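Local coordinates for rhamnose ABC transporter, periplasmic rhamnose-binding protein (PDB 4KVF) that probably binds rhamnose or a related sugar outside the membrane and hands it to an ABC transporter for uptake, at residues I42-P46 / G285-A289; Q97-A103 / I122-D128; L114-R118 / A131-D137. All coordinates share one frame; numbering follows the deposited sequence.

Interaction 1 of 3, residues I42-P46 / G285-A289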
ATOM      1  N   ILE A  42     -18.600  11.387   5.686  1.00 25.78           N
ATOM      2  CA  ILE A  42     -17.276  11.041   5.178  1.00 25.56           C
ATOM      3  C   ILE A  42     -17.434  10.184   3.928  1.00 26.75           C
ATOM      4  O   ILE A  42     -18.026   9.105   3.978  1.00 26.75           O
ATOM      5  CB  ILE A  42     -16.454  10.302   6.261  1.00 25.14           C
ATOM      6  CG1 ILE A  42     -16.333  11.175   7.519  1.00 29.35           C
ATOM      7  CG2 ILE A  42     -15.074   9.931   5.710  1.00 24.14           C
ATOM      8  CD1 ILE A  42     -15.541  10.537   8.674  1.00 29.89           C
ATOM      9  N   ALA A  43     -16.930  10.675   2.799  1.00 24.74           N
ATOM     10  CA  ALA A  43     -17.137   9.994   1.526  1.00 23.50           C
ATOM     11  C   ALA A  43     -15.813   9.474   0.982  1.00 24.82           C
ATOM     12  O   ALA A  43     -14.792  10.138   1.125  1.00 27.38           O
ATOM     13  CB  ALA A  43     -17.766  10.938   0.525  1.00 26.95           C
ATOM     14  N   TYR A  44     -15.851   8.298   0.358  1.00 24.20           N
ATOM     15  CA  TYR A  44     -14.667   7.653  -0.203  1.00 27.26           C
ATOM     16  C   TYR A  44     -14.740   7.612  -1.726  1.00 30.35           C
ATOM     17  O   TYR A  44     -15.768   7.241  -2.306  1.00 28.62           O
ATOM     18  CB  TYR A  44     -14.535   6.229   0.326  1.00 25.75           C
ATOM     19  CG  TYR A  44     -13.999   6.195   1.726  1.00 23.59           C
ATOM     20  CD1 TYR A  44     -14.799   6.558   2.800  1.00 25.53           C
ATOM     21  CD2 TYR A  44     -12.684   5.841   1.975  1.00 25.39           C
ATOM     22  CE1 TYR A  44     -14.307   6.561   4.095  1.00 27.68           C
ATOM     23  CE2 TYR A  44     -12.184   5.844   3.261  1.00 23.29           C
ATOM     24  CZ  TYR A  44     -13.000   6.202   4.315  1.00 26.29           C
ATOM     25  OH  TYR A  44     -12.491   6.191   5.595  1.00 27.83           O
ATOM     26  N   LEU A  45     -13.632   7.989  -2.358  1.00 21.73           N
ATOM     27  CA  LEU A  45     -13.497   7.974  -3.818  1.00 22.76           C
ATOM     28  C   LEU A  45     -12.211   7.242  -4.158  1.00 22.40           C
ATOM     29  O   LEU A  45     -11.140   7.864  -4.301  1.00 21.39           O
ATOM     30  CB  LEU A  45     -13.442   9.407  -4.377  1.00 24.50           C
ATOM     31  CG  LEU A  45     -13.184   9.618  -5.881  1.00 24.10           C
ATOM     32  CD1 LEU A  45     -14.074   8.730  -6.731  1.00 27.05           C
ATOM     33  CD2 LEU A  45     -13.410  11.087  -6.234  1.00 28.56           C
ATOM     34  N   PRO A  46     -12.307   5.917  -4.299  1.00 24.27           N
ATOM     35  CA  PRO A  46     -11.143   5.120  -4.690  1.00 26.63           C
ATOM     36  C   PRO A  46     -10.838   5.317  -6.175  1.00 29.42           C
ATOM     37  O   PRO A  46     -11.583   6.015  -6.864  1.00 32.66           O
ATOM     38  CB  PRO A  46     -11.602   3.693  -4.410  1.00 30.31           C
ATOM     39  CG  PRO A  46     -13.084   3.733  -4.686  1.00 33.74           C
ATOM     40  CD  PRO A  46     -13.545   5.108  -4.244  1.00 26.41           C
ATOM     41  N   GLY A 285      -8.270   2.579   4.802  1.00 25.80           N
ATOM     42  CA  GLY A 285      -9.549   3.264   4.817  1.00 25.88           C
ATOM     43  C   GLY A 285      -9.960   3.649   6.223  1.00 28.00           C
ATOM     44  O   GLY A 285     -10.526   4.717   6.460  1.00 23.50           O
ATOM     45  N   TYR A 286      -9.683   2.752   7.166  1.00 22.53           N
ATOM     46  CA  TYR A 286      -9.982   2.989   8.582  1.00 24.83           C
ATOM     47  C   TYR A 286      -9.177   4.183   9.100  1.00 26.57           C
ATOM     48  O   TYR A 286      -9.724   5.102   9.714  1.00 23.86           O
ATOM     49  CB  TYR A 286      -9.686   1.705   9.375  1.00 23.97           C
ATOM     50  CG  TYR A 286     -10.024   1.732  10.842  1.00 23.44           C
ATOM     51  CD1 TYR A 286      -9.192   2.376  11.752  1.00 25.04           C
ATOM     52  CD2 TYR A 286     -11.145   1.076  11.326  1.00 28.73           C
ATOM     53  CE1 TYR A 286      -9.489   2.383  13.108  1.00 24.19           C
ATOM     54  CE2 TYR A 286     -11.453   1.088  12.679  1.00 31.64           C
ATOM     55  CZ  TYR A 286     -10.613   1.740  13.561  1.00 26.33           C
ATOM     56  OH  TYR A 286     -10.911   1.750  14.911  1.00 29.77           O
ATOM     57  N   LEU A 287      -7.873   4.186   8.841  1.00 20.34           N
ATOM     58  CA  LEU A 287      -7.044   5.293   9.269  1.00 21.99           C
ATOM     59  C   LEU A 287      -7.478   6.598   8.608  1.00 25.14           C
ATOM     60  O   LEU A 287      -7.502   7.636   9.255  1.00 22.25           O
ATOM     61  CB  LEU A 287      -5.564   5.000   8.985  1.00 24.68           C
ATOM     62  CG  LEU A 287      -4.566   6.116   9.316  1.00 24.06           C
ATOM     63  CD1 LEU A 287      -4.727   6.611  10.754  1.00 24.85           C
ATOM     64  CD2 LEU A 287      -3.133   5.632   9.077  1.00 22.63           C
ATOM     65  N   ALA A 288      -7.831   6.541   7.325  1.00 23.47           N
ATOM     66  CA  ALA A 288      -8.248   7.749   6.615  1.00 23.84           C
ATOM     67  C   ALA A 288      -9.470   8.408   7.271  1.00 25.52           C
ATOM     68  O   ALA A 288      -9.528   9.634   7.390  1.00 23.01           O
ATOM     69  CB  ALA A 288      -8.525   7.445   5.141  1.00 22.67           C
ATOM     70  N   ALA A 289     -10.432   7.598   7.713  1.00 21.14           N
ATOM     71  CA  ALA A 289     -11.618   8.137   8.379  1.00 25.85           C
ATOM     72  C   ALA A 289     -11.261   8.862   9.679  1.00 24.39           C
ATOM     73  O   ALA A 289     -11.757   9.955   9.958  1.00 24.64           O
ATOM     74  CB  ALA A 289     -12.630   7.039   8.643  1.00 26.15           C
TER
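Tyr44 reaches from the strand across to the helix and lays the rim of its ring, with the hydroxyl at the end, against the turn Gly285-Ala289. OH donates to Gly285 O at 2.6 Å. The bond is short, and the hydroxyl stands 28° out of the carbonyl plane. Gly285 O also accepts the helical bond from Ala289 N at 3.1 Å, and the two donors reach it from opposite faces of its plane. The carbonyl thus keeps its place in the helix while binding the tyrosine, and this buried hydroxyl has a firm acceptor. With CG anti to the carbonyl carbon (chi1 -77°), the ring extends toward the helix instead of lying along its own strand. Ala289 CB meets the ring at its edge, near the ring plane, and comes to 3.2 Å from Tyr44 OH. Ala288 CB approaches obliquely, 4.4 Å from Tyr44 CE2. On the other flank, Gly285 CA lies 4.0 Å from Tyr44 CE2, so the backbone itself packs against the ring. The contact joins strand 41-45 of the six-stranded parallel sheet to helix 281-296, which covers one side of that sheet in the alpha/beta fold of a type I periplasmic binding protein. Helix and strand run at 140° to each other, their axes 10.4 Å apart. Two residues earlier on the strand, Ile42 points to the same side. Its CD1, at the end of the extended CG1 branch, lies 4.0 Å from Ala289 O. Val101 of the adjoining strand touches Ile42, Tyr44 and Ala288, while Ala64 of helix 52-67 packs on Ala289.

Interaction 2 of 3, residues Q97-A103 / I122-D128; sequences QDVIVVA and IKVVTFD
Val101 and Phe127 meet at about a right angle, with Val101 CG1 only 3.4 Å from Phe127 CD1. The CG1 branch of Val101 is directed at the ring because it stands anti to the backbone N (chi1 -178°). Phe127 bends back over the neighbouring strand, its CG held between its own N and carbonyl carbon (chi1 75°), which brings the ring alongside the chain at Val102-Ala103. There Ala103 CB sits over one face in a CH-pi contact, 3.9 Å from the ring centroid and close to the ring normal. On the sheet face that carries Ile100 and Val102, Ile100 CG1 packs on Ile122 CG2 at 3.8 Å, and Val102 CG1 lies 4.0 Å from Thr126 CG2. Outward from these side chains, five backbone hydrogen bonds join the strands in parallel register, Val99 beside Lys123 through Val102 beside Thr126. Ile100 is gripped at both ends: its N donates nearly straight to Lys123 O at 2.8 Å, and its O accepts from Val125 N at 2.9 Å. The last bond, Phe127 N to Val102 O, is more bent, with the donor 44° above the carbonyl plane. At the polar margin, Asp98 OD2 accepts from the backbone N of Lys41 and OD1 bonds a glycerol, probably from the crystallisation liquor; Thr126 OG1 bonds Asp130, and Asp128 OD1 bonds Gln142. The pair forms the two strands of a right-handed beta-alpha-beta crossover, as expected in a Rossmann-like domain. Its helix 111-119 packs on Ile100, Ile122 and Val124; helix 281-296 covers Val101 and Val125 on the opposite face, and strand 41-45 continues the sheet beyond Val99 and Val101.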
ATOM      1  N   GLN A  97     -20.370  16.930   1.803  1.00 30.73           N
ATOM      2  CA  GLN A  97     -19.599  16.026   2.650  1.00 27.26           C
ATOM      3  C   GLN A  97     -18.707  16.854   3.571  1.00 31.83           C
ATOM      4  O   GLN A  97     -18.342  17.979   3.236  1.00 31.91           O
ATOM      5  CB  GLN A  97     -18.757  15.080   1.787  1.00 30.33           C
ATOM      6  CG  GLN A  97     -19.593  14.210   0.859  1.00 28.36           C
ATOM      7  CD  GLN A  97     -20.669  13.431   1.602  1.00 35.55           C
ATOM      8  OE1 GLN A  97     -20.371  12.487   2.328  1.00 34.90           O
ATOM      9  NE2 GLN A  97     -21.924  13.844   1.441  1.00 47.02           N
ATOM     10  N   ASP A  98     -18.367  16.300   4.733  1.00 31.39           N
ATOM     11  CA  ASP A  98     -17.469  16.974   5.671  1.00 28.15           C
ATOM     12  C   ASP A  98     -16.020  16.613   5.385  1.00 24.05           C
ATOM     13  O   ASP A  98     -15.127  17.419   5.611  1.00 29.10           O
ATOM     14  CB  ASP A  98     -17.810  16.591   7.116  1.00 28.63           C
ATOM     15  CG  ASP A  98     -19.121  17.207   7.594  1.00 34.84           C
ATOM     16  OD1 ASP A  98     -19.253  18.449   7.540  1.00 38.86           O
ATOM     17  OD2 ASP A  98     -20.022  16.450   8.022  1.00 35.36           O
ATOM     18  N   VAL A  99     -15.816  15.391   4.904  1.00 23.75           N
ATOM     19  CA  VAL A  99     -14.500  14.852   4.587  1.00 24.61           C
ATOM     20  C   VAL A  99     -14.587  14.099   3.265  1.00 26.81           C
ATOM     21  O   VAL A  99     -15.501  13.300   3.059  1.00 24.62           O
ATOM     22  CB  VAL A  99     -14.024  13.853   5.663  1.00 24.61           C
ATOM     23  CG1 VAL A  99     -12.636  13.289   5.306  1.00 25.72           C
ATOM     24  CG2 VAL A  99     -14.007  14.504   7.046  1.00 24.29           C
ATOM     25  N   ILE A 100     -13.646  14.375   2.366  1.00 25.20           N
ATOM     26  CA  ILE A 100     -13.488  13.594   1.144  1.00 19.66           C
ATOM     27  C   ILE A 100     -12.193  12.801   1.239  1.00 21.65           C
ATOM     28  O   ILE A 100     -11.119  13.364   1.433  1.00 22.54           O
ATOM     29  CB  ILE A 100     -13.451  14.476  -0.135  1.00 22.59           C
ATOM     30  CG1 ILE A 100     -14.785  15.203  -0.332  1.00 27.02           C
ATOM     31  CG2 ILE A 100     -13.154  13.611  -1.376  1.00 23.59           C
ATOM     32  CD1 ILE A 100     -14.784  16.211  -1.502  1.00 30.81           C
ATOM     33  N   VAL A 101     -12.311  11.483   1.139  1.00 23.44           N
ATOM     34  CA  VAL A 101     -11.157  10.590   1.146  1.00 21.89           C
ATOM     35  C   VAL A 101     -10.965  10.059  -0.273  1.00 23.47           C
ATOM     36  O   VAL A 101     -11.810   9.323  -0.802  1.00 23.40           O
ATOM     37  CB  VAL A 101     -11.391   9.418   2.114  1.00 19.98           C
ATOM     38  CG1 VAL A 101     -10.167   8.524   2.163  1.00 22.20           C
ATOM     39  CG2 VAL A 101     -11.710   9.964   3.494  1.00 23.04           C
ATOM     40  N   VAL A 102      -9.851  10.427  -0.899  1.00 22.37           N
ATOM     41  CA  VAL A 102      -9.709  10.177  -2.330  1.00 20.77           C
ATOM     42  C   VAL A 102      -8.340   9.600  -2.711  1.00 22.72           C
ATOM     43  O   VAL A 102      -7.297  10.044  -2.216  1.00 21.87           O
ATOM     44  CB  VAL A 102      -9.995  11.478  -3.130  1.00 22.08           C
ATOM     45  CG1 VAL A 102      -9.125  12.634  -2.617  1.00 24.20           C
ATOM     46  CG2 VAL A 102      -9.798  11.260  -4.630  1.00 21.61           C
ATOM     47  N   ALA A 103      -8.349   8.616  -3.601  1.00 23.25           N
ATOM     48  CA  ALA A 103      -7.103   8.085  -4.150  1.00 22.99           C
ATOM     49  C   ALA A 103      -6.922   8.743  -5.506  1.00 25.50           C
ATOM     50  O   ALA A 103      -7.576   8.370  -6.471  1.00 28.97           O
ATOM     51  CB  ALA A 103      -7.176   6.564  -4.297  1.00 24.48           C
ATOM     52  N   ILE A 122     -14.453  21.601   3.703  1.00 29.24           N
ATOM     53  CA  ILE A 122     -14.432  20.159   3.608  1.00 23.84           C
ATOM     54  C   ILE A 122     -12.976  19.733   3.774  1.00 26.60           C
ATOM     55  O   ILE A 122     -12.095  20.300   3.135  1.00 29.42           O
ATOM     56  CB  ILE A 122     -14.940  19.690   2.226  1.00 25.09           C
ATOM     57  CG1 ILE A 122     -16.380  20.141   2.015  1.00 26.74           C
ATOM     58  CG2 ILE A 122     -14.839  18.169   2.106  1.00 30.40           C
ATOM     59  CD1 ILE A 122     -16.947  19.817   0.627  1.00 30.37           C
ATOM     60  N   LYS A 123     -12.714  18.761   4.643  1.00 24.50           N
ATOM     61  CA  LYS A 123     -11.349  18.238   4.771  1.00 24.55           C
ATOM     62  C   LYS A 123     -11.048  17.180   3.718  1.00 26.54           C
ATOM     63  O   LYS A 123     -11.875  16.318   3.416  1.00 27.07           O
ATOM     64  CB  LYS A 123     -11.104  17.693   6.187  1.00 25.21           C
ATOM     65  CG  LYS A 123     -11.376  18.716   7.288  1.00 28.01           C
ATOM     66  CD  LYS A 123     -10.523  19.970   7.127  1.00 31.65           C
ATOM     67  CE  LYS A 123     -11.111  21.134   7.903  1.00 40.55           C
ATOM     68  NZ  LYS A 123     -10.279  22.361   7.762  1.00 44.33           N
ATOM     69  N   VAL A 124      -9.844  17.241   3.160  1.00 24.63           N
ATOM     70  CA  VAL A 124      -9.469  16.334   2.091  1.00 20.29           C
ATOM     71  C   VAL A 124      -8.286  15.472   2.515  1.00 21.69           C
ATOM     72  O   VAL A 124      -7.222  15.978   2.851  1.00 21.74           O
ATOM     73  CB  VAL A 124      -9.112  17.106   0.808  1.00 22.73           C
ATOM     74  CG1 VAL A 124      -8.559  16.159  -0.244  1.00 20.77           C
ATOM     75  CG2 VAL A 124     -10.339  17.830   0.276  1.00 22.82           C
ATOM     76  N   VAL A 125      -8.515  14.168   2.528  1.00 20.23           N
ATOM     77  CA  VAL A 125      -7.493  13.191   2.861  1.00 18.90           C
ATOM     78  C   VAL A 125      -7.271  12.284   1.649  1.00 22.44           C
ATOM     79  O   VAL A 125      -8.178  11.581   1.187  1.00 20.58           O
ATOM     80  CB  VAL A 125      -7.946  12.321   4.044  1.00 23.62           C
ATOM     81  CG1 VAL A 125      -6.928  11.228   4.320  1.00 24.06           C
ATOM     82  CG2 VAL A 125      -8.160  13.185   5.274  1.00 24.82           C
ATOM     83  N   THR A 126      -6.064  12.300   1.116  1.00 22.55           N
ATOM     84  CA  THR A 126      -5.762  11.389   0.036  1.00 21.63           C
ATOM     85  C   THR A 126      -5.300  10.053   0.610  1.00 22.74           C
ATOM     86  O   THR A 126      -4.908   9.962   1.775  1.00 23.29           O
ATOM     87  CB  THR A 126      -4.683  11.966  -0.885  1.00 22.23           C
ATOM     88  OG1 THR A 126      -3.602  12.440  -0.078  1.00 23.43           O
ATOM     89  CG2 THR A 126      -5.238  13.148  -1.663  1.00 22.17           C
ATOM     90  N   PHE A 127      -5.373   9.012  -0.203  1.00 19.70           N
ATOM     91  CA  PHE A 127      -4.898   7.696   0.215  1.00 26.51           C
ATOM     92  C   PHE A 127      -4.430   6.907  -0.982  1.00 29.11           C
ATOM     93  O   PHE A 127      -4.875   7.151  -2.100  1.00 26.74           O
ATOM     94  CB  PHE A 127      -5.965   6.931   1.015  1.00 27.27           C
ATOM     95  CG  PHE A 127      -7.089   6.365   0.179  1.00 26.99           C
ATOM     96  CD1 PHE A 127      -8.128   7.172  -0.234  1.00 23.59           C
ATOM     97  CD2 PHE A 127      -7.116   5.021  -0.159  1.00 37.32           C
ATOM     98  CE1 PHE A 127      -9.180   6.651  -0.981  1.00 21.83           C
ATOM     99  CE2 PHE A 127      -8.162   4.495  -0.917  1.00 34.94           C
ATOM    100  CZ  PHE A 127      -9.196   5.315  -1.321  1.00 27.51           C
ATOM    101  N   ASP A 128      -3.501   5.987  -0.745  1.00 26.48           N
ATOM    102  CA  ASP A 128      -2.936   5.139  -1.791  1.00 31.03           C
ATOM    103  C   ASP A 128      -2.039   5.931  -2.741  1.00 37.45           C
ATOM    104  O   ASP A 128      -0.839   5.709  -2.791  1.00 35.18           O
ATOM    105  CB  ASP A 128      -4.035   4.398  -2.564  1.00 45.56           C
ATOM    106  CG  ASP A 128      -3.809   2.906  -2.605  1.00 58.47           C
ATOM    107  OD1 ASP A 128      -2.760   2.483  -3.134  1.00 60.16           O
ATOM    108  OD2 ASP A 128      -4.682   2.156  -2.117  1.00 54.69           O
TER

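Interaction 3 of 3, residues L114-R118 / A131-D137; sequences LNQAR and AAKTCRD
Arg118 and Asp137 form a salt bridge between helix 111-119, the connecting helix of a beta-alpha-beta unit, and the loop that leads from strand 123-127 to strand 138-141. Arg118 NH2 donates to Asp137 OD1 at 2.9 Å; the acceptor lies in the guanidinium plane, yet the nitrogen comes from above the carboxylate, the two planes being 72° apart. A bend in the Arg118 chain at chi3 (82°) turns the guanidinium in toward Asp137 and Thr134. NE adds two weak bonds to the same carboxylate. Asp137 OD2 also accepts from Val124 N, which ties the ion pair to the sheet. Among the other polar contacts, Asn115 OD1 takes a bond from Arg118 NH1 at 3.1 Å, steadying the guanidinium from within the helix, while Asn115 ND2 bonds weakly to Thr134 O. With an alanine in place of Arg118, the Asp137 carboxylate would probably lose its charged mate and Asn115 OD1 this donor, though the disulfide would still tie loop to helix. That covalent link joins Cys135 to Cys111 at the start of the same helix. Apolar packing is lighter: Leu114 CD1 lies 4.3 Å from Ala131 CB. Cys135 O, buried without a polar partner in the model, sits 3.4 Å from Leu114 CB.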
ATOM      1  N   LEU A 114     -10.528  19.824  -5.532  1.00 25.09           N
ATOM      2  CA  LEU A 114     -10.180  19.563  -4.134  1.00 26.78           C
ATOM      3  C   LEU A 114     -10.003  20.854  -3.336  1.00 27.40           C
ATOM      4  O   LEU A 114     -10.435  20.940  -2.185  1.00 26.90           O
ATOM      5  CB  LEU A 114      -8.937  18.669  -3.994  1.00 26.87           C
ATOM      6  CG  LEU A 114      -9.140  17.207  -4.421  1.00 24.12           C
ATOM      7  CD1 LEU A 114      -7.857  16.417  -4.225  1.00 23.27           C
ATOM      8  CD2 LEU A 114     -10.290  16.556  -3.645  1.00 26.88           C
ATOM      9  N   ASN A 115      -9.375  21.859  -3.934  1.00 28.16           N
ATOM     10  CA  ASN A 115      -9.181  23.121  -3.223  1.00 30.65           C
ATOM     11  C   ASN A 115     -10.482  23.905  -3.105  1.00 29.73           C
ATOM     12  O   ASN A 115     -10.677  24.668  -2.159  1.00 32.78           O
ATOM     13  CB  ASN A 115      -8.059  23.956  -3.850  1.00 35.39           C
ATOM     14  CG  ASN A 115      -6.685  23.503  -3.380  1.00 36.08           C
ATOM     15  OD1 ASN A 115      -6.539  23.015  -2.250  1.00 39.44           O
ATOM     16  ND2 ASN A 115      -5.679  23.645  -4.238  1.00 35.25           N
ATOM     17  N   GLN A 116     -11.381  23.697  -4.063  1.00 30.05           N
ATOM     18  CA  GLN A 116     -12.722  24.255  -3.946  1.00 31.07           C
ATOM     19  C   GLN A 116     -13.423  23.625  -2.740  1.00 33.75           C
ATOM     20  O   GLN A 116     -14.112  24.312  -1.980  1.00 33.97           O
ATOM     21  CB  GLN A 116     -13.520  23.986  -5.218  1.00 36.60           C
ATOM     22  CG  GLN A 116     -14.913  24.576  -5.209  1.00 49.68           C
ATOM     23  CD  GLN A 116     -14.971  25.942  -5.863  1.00 62.77           C
ATOM     24  OE1 GLN A 116     -14.093  26.785  -5.659  1.00 58.64           O
ATOM     25  NE2 GLN A 116     -16.010  26.167  -6.662  1.00 68.97           N
ATOM     26  N   ALA A 117     -13.242  22.317  -2.568  1.00 28.59           N
ATOM     27  CA  ALA A 117     -13.815  21.620  -1.415  1.00 27.58           C
ATOM     28  C   ALA A 117     -13.246  22.188  -0.121  1.00 32.45           C
ATOM     29  O   ALA A 117     -13.989  22.512   0.808  1.00 30.05           O
ATOM     30  CB  ALA A 117     -13.550  20.114  -1.492  1.00 27.61           C
ATOM     31  N   ARG A 118     -11.927  22.338  -0.065  1.00 26.66           N
ATOM     32  CA  ARG A 118     -11.299  22.847   1.153  1.00 30.39           C
ATOM     33  C   ARG A 118     -11.723  24.276   1.493  1.00 37.12           C
ATOM     34  O   ARG A 118     -11.852  24.614   2.669  1.00 37.45           O
ATOM     35  CB  ARG A 118      -9.776  22.721   1.076  1.00 33.53           C
ATOM     36  CG  ARG A 118      -9.302  21.294   0.857  1.00 33.27           C
ATOM     37  CD  ARG A 118      -7.848  21.287   0.453  1.00 32.95           C
ATOM     38  NE  ARG A 118      -6.982  21.382   1.618  1.00 34.64           N
ATOM     39  CZ  ARG A 118      -5.730  21.824   1.579  1.00 39.54           C
ATOM     40  NH1 ARG A 118      -5.208  22.241   0.430  1.00 33.49           N
ATOM     41  NH2 ARG A 118      -5.013  21.859   2.693  1.00 37.26           N
ATOM     42  N   ALA A 131      -2.215  13.492  -3.958  1.00 23.23           N
ATOM     43  CA  ALA A 131      -2.367  14.655  -4.837  1.00 28.19           C
ATOM     44  C   ALA A 131      -1.212  15.610  -4.550  1.00 26.92           C
ATOM     45  O   ALA A 131      -0.426  15.363  -3.635  1.00 29.47           O
ATOM     46  CB  ALA A 131      -3.709  15.343  -4.587  1.00 25.04           C
ATOM     47  N   ALA A 132      -1.087  16.679  -5.335  1.00 24.96           N
ATOM     48  CA  ALA A 132      -0.073  17.690  -5.050  1.00 26.43           C
ATOM     49  C   ALA A 132      -0.256  18.156  -3.607  1.00 29.13           C
ATOM     50  O   ALA A 132      -1.385  18.233  -3.115  1.00 28.02           O
ATOM     51  CB  ALA A 132      -0.185  18.860  -6.012  1.00 30.27           C
ATOM     52  N   LYS A 133       0.851  18.453  -2.929  1.00 29.30           N
ATOM     53  CA  LYS A 133       0.822  18.688  -1.484  1.00 28.48           C
ATOM     54  C   LYS A 133      -0.118  19.822  -1.070  1.00 30.25           C
ATOM     55  O   LYS A 133      -0.655  19.824   0.038  1.00 31.90           O
ATOM     56  CB  LYS A 133       2.238  18.931  -0.937  1.00 38.15           C
ATOM     57  CG  LYS A 133       3.270  17.870  -1.339  1.00 51.36           C
ATOM     58  CD  LYS A 133       2.859  16.463  -0.903  1.00 52.83           C
ATOM     59  CE  LYS A 133       4.001  15.458  -1.040  1.00 57.84           C
ATOM     60  NZ  LYS A 133       4.457  15.261  -2.448  1.00 64.06           N
ATOM     61  N   THR A 134      -0.324  20.772  -1.976  1.00 28.88           N
ATOM     62  CA  THR A 134      -1.146  21.952  -1.712  1.00 26.78           C
ATOM     63  C   THR A 134      -2.637  21.770  -2.001  1.00 28.35           C
ATOM     64  O   THR A 134      -3.383  22.746  -2.014  1.00 33.25           O
ATOM     65  CB  THR A 134      -0.649  23.153  -2.538  1.00 35.71           C
ATOM     66  OG1 THR A 134      -0.605  22.784  -3.920  1.00 43.53           O
ATOM     67  CG2 THR A 134       0.753  23.568  -2.092  1.00 44.16           C
ATOM     68  N   CYS A 135      -3.065  20.533  -2.230  1.00 25.58           N
ATOM     69  CA  CYS A 135      -4.448  20.254  -2.621  1.00 27.28           C
ATOM     70  C   CYS A 135      -5.117  19.243  -1.702  1.00 25.11           C
ATOM     71  O   CYS A 135      -6.179  18.723  -2.020  1.00 27.68           O
ATOM     72  CB  CYS A 135      -4.504  19.745  -4.064  1.00 36.01           C
ATOM     73  SG  CYS A 135      -3.522  20.774  -5.204  1.00 41.00           S
ATOM     74  N   ARG A 136      -4.475  18.924  -0.585  1.00 25.84           N
ATOM     75  CA  ARG A 136      -5.110  18.075   0.418  1.00 23.01           C
ATOM     76  C   ARG A 136      -4.567  18.372   1.816  1.00 23.87           C
ATOM     77  O   ARG A 136      -3.478  18.921   1.965  1.00 26.80           O
ATOM     78  CB  ARG A 136      -4.946  16.586   0.079  1.00 20.56           C
ATOM     79  CG  ARG A 136      -3.588  15.969   0.440  1.00 22.73           C
ATOM     80  CD  ARG A 136      -2.417  16.496  -0.382  1.00 26.56           C
ATOM     81  NE  ARG A 136      -1.225  15.720  -0.053  1.00 25.48           N
ATOM     82  CZ  ARG A 136      -0.378  15.998   0.931  1.00 28.10           C
ATOM     83  NH1 ARG A 136      -0.558  17.072   1.695  1.00 28.24           N
ATOM     84  NH2 ARG A 136       0.656  15.197   1.154  1.00 26.05           N
ATOM     85  N   ASP A 137      -5.331  18.016   2.844  1.00 23.62           N
ATOM     86  CA  ASP A 137      -4.910  18.283   4.218  1.00 24.32           C
ATOM     87  C   ASP A 137      -3.980  17.210   4.773  1.00 21.75           C
ATOM     88  O   ASP A 137      -3.098  17.513   5.566  1.00 25.17           O
ATOM     89  CB  ASP A 137      -6.138  18.453   5.112  1.00 27.06           C
ATOM     90  CG  ASP A 137      -7.023  19.596   4.649  1.00 27.24           C
ATOM     91  OD1 ASP A 137      -6.633  20.765   4.868  1.00 31.61           O
ATOM     92  OD2 ASP A 137      -8.096  19.320   4.068  1.00 29.36           O
TER

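How the interactions relate
Interactions 1, 2 and 3 run outward through one alpha/beta domain, from a helix on one side of the six-stranded parallel sheet, through the sheet, to a helix and loop on the other. Interactions 1 and 2 have centres about 7 Å apart and lie on neighbouring strands of the sheet, 41-45 and 99-102, with Val101 N close to Ala43 O at 2.8 Å. Interaction 3 is centred about 9 Å from interaction 2 and 15 Å from interaction 1. Along the chain the segments of interactions 2 and 3 alternate, whereas 285-289 returns to this domain after the chain has built the four-stranded sheet, a path characteristic of two-domain periplasmic binding proteins.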